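Local coordinates for 24-sterol C-methyltransferase (Haloferax volcanii, PDB 6F5Z) that is a putative S-adenosylmethionine-dependent methyltransferase that binds S-adenosyl-L-homocysteine and pairs with the activator Trm112 to form a holoenzyme, at the interface of chains A and B. Numbering follows the deposited sequence. Chains: chain A/B, 24-sterol C-methyltransferase.

The interface of chains A and B. Residues chain A 33, 181-183; chain B 33, 181-183.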
loop_
_atom_site.group_PDB
_atom_site.type_symbol
_atom_site.label_atom_id
_atom_site.label_comp_id
_atom_site.label_asym_id
_atom_site.label_seq_id
_atom_site.Cartn_x
_atom_site.Cartn_y
_atom_site.Cartn_z
ATOM N N ARG A 33 -7.064 4.596 -1.144
ATOM C CA ARG A 33 -5.608 4.556 -1.291
ATOM C C ARG A 33 -5.155 3.748 -2.489
ATOM O O ARG A 33 -3.962 3.730 -2.794
ATOM C CB ARG A 33 -4.925 4.087 0.005
ATOM C CG ARG A 33 -5.106 2.592 0.249
ATOM C CD ARG A 33 -4.584 2.150 1.623
ATOM N NE ARG A 33 -5.448 2.639 2.696
ATOM C CZ ARG A 33 -5.271 2.362 3.987
ATOM N NH1 ARG A 33 -4.263 1.574 4.379
ATOM N NH2 ARG A 33 -6.083 2.890 4.904
ATOM N N GLU A 181 2.201 -3.535 1.271
ATOM C CA GLU A 181 1.564 -2.890 2.406
ATOM C C GLU A 181 0.755 -3.898 3.145
ATOM O O GLU A 181 0.152 -4.762 2.519
ATOM C CB GLU A 181 0.593 -1.769 1.916
ATOM C CG GLU A 181 -0.233 -1.198 3.064
ATOM C CD GLU A 181 -0.925 0.096 2.738
ATOM O OE1 GLU A 181 -0.281 0.951 2.093
ATOM O OE2 GLU A 181 -2.081 0.272 3.181
ATOM N N GLN A 182 0.692 -3.754 4.481
ATOM C CA GLN A 182 -0.280 -4.527 5.217
ATOM C C GLN A 182 -0.732 -3.614 6.328
ATOM O O GLN A 182 0.112 -3.111 7.077
ATOM C CB GLN A 182 0.266 -5.843 5.723
ATOM C CG GLN A 182 -0.859 -6.711 6.303
ATOM C CD GLN A 182 -0.311 -8.070 6.672
ATOM O OE1 GLN A 182 0.620 -8.145 7.500
ATOM N NE2 GLN A 182 -0.852 -9.146 6.090
ATOM N N ASP A 183 -2.031 -3.360 6.414
ATOM C CA ASP A 183 -2.529 -2.397 7.399
ATOM C C ASP A 183 -3.759 -2.907 8.114
ATOM O O ASP A 183 -4.470 -3.776 7.608
ATOM C CB ASP A 183 -2.924 -1.094 6.660
ATOM C CG ASP A 183 -3.096 0.136 7.535
ATOM O OD1 ASP A 183 -2.477 0.170 8.624
ATOM O OD2 ASP A 183 -3.872 1.054 7.132
ATOM N N ARG B 33 2.068 0.585 8.137
ATOM C CA ARG B 33 1.640 -0.050 6.886
ATOM C C ARG B 33 2.789 -0.843 6.277
ATOM O O ARG B 33 2.520 -1.675 5.377
ATOM C CB ARG B 33 1.187 1.030 5.871
ATOM C CG ARG B 33 -0.090 1.691 6.302
ATOM C CD ARG B 33 -0.533 2.801 5.373
ATOM N NE ARG B 33 -1.624 3.571 5.978
ATOM C CZ ARG B 33 -2.420 4.398 5.310
ATOM N NH1 ARG B 33 -2.274 4.562 4.004
ATOM N NH2 ARG B 33 -3.355 5.089 5.952
ATOM N N GLU B 181 0.250 2.214 -3.626
ATOM C CA GLU B 181 -0.702 2.868 -2.770
ATOM C C GLU B 181 -0.376 4.336 -2.761
ATOM O O GLU B 181 0.802 4.711 -2.865
ATOM C CB GLU B 181 -0.503 2.317 -1.331
ATOM C CG GLU B 181 -1.599 2.713 -0.379
ATOM C CD GLU B 181 -1.197 3.673 0.721
ATOM O OE1 GLU B 181 -1.268 4.901 0.497
ATOM O OE2 GLU B 181 -0.863 3.200 1.829
ATOM N N GLN B 182 -1.398 5.159 -2.620
ATOM C CA GLN B 182 -1.146 6.582 -2.405
ATOM C C GLN B 182 -2.292 7.111 -1.555
ATOM O O GLN B 182 -3.449 6.820 -1.864
ATOM C CB GLN B 182 -0.976 7.348 -3.697
ATOM C CG GLN B 182 -0.561 8.800 -3.377
ATOM C CD GLN B 182 -0.356 9.617 -4.623
ATOM O OE1 GLN B 182 -1.327 9.768 -5.390
ATOM N NE2 GLN B 182 0.868 10.132 -4.855
ATOM N N ASP B 183 -1.965 7.819 -0.478
ATOM C CA ASP B 183 -3.028 8.225 0.433
ATOM C C ASP B 183 -2.693 9.504 1.170
ATOM O O ASP B 183 -1.557 9.967 1.175
ATOM C CB ASP B 183 -3.169 7.095 1.490
ATOM C CG ASP B 183 -4.499 6.981 2.231
ATOM O OD1 ASP B 183 -5.476 7.665 1.822
ATOM O OD2 ASP B 183 -4.596 6.108 3.144
HETATM O O HOH W 1 -7.128 5.339 3.615
HETATM O O HOH W 2 -1.928 2.887 9.016
#
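Two arginines, one from each copy, meet tip to tip across a two-fold symmetric interface and stack their guanidinium groups face to face. The planes of A:Arg33 and B:Arg33 are 6° apart, with CZ 3.7 Å from CZ; A:Arg33 NH1 lies over the centre of the B:Arg33 group. The carboxylates at the rims would probably offset the repulsion of the two like charges. A:Arg33 NH1 donates in its own plane to A:Glu181 OE2 and, almost straight at 2.8 Å, to the anti lone pair of A:Asp183 OD2. B:Arg33 grips B:Asp183 OD2 end-on with NH1 and NH2, while B:Glu181 OE2 receives NH1 from above its carboxylate plane. Each NE faces the opposite aspartate in a longer salt bridge, 3.6 Å from A:Arg33 NE to B:Asp183 OD2. The twins differ in route: A:Arg33 starts from the crowded position (chi1 73°) and bends at chi3, whereas B:Arg33 sets CG anti to its carbonyl carbon (chi1 -69°) and runs extended to NE. Water 2 joins B:Arg33 NE to A:Asp183 OD1, and water 1 joins A:Arg33 NH2 to B:Asp183 OD2. An alanine in place of B:Arg33 would probably cost the stack and the same-chain hydrogen bonds to B:Glu181 OE2 and B:Asp183 OD2, together with the link to A:Asp183. The backbone locks the register: A:Gln182 N donates to B:Arg33 O at 2.9 Å, and B:Gln182 N to A:Arg33 O likewise. Thus the C-terminal end of helix 15-33 of chain A (16-33 in chain B) docks on strand 178-185 of the other copy, in a pairing of the two methyltransferases within the deposited assembly that may not be the biological one.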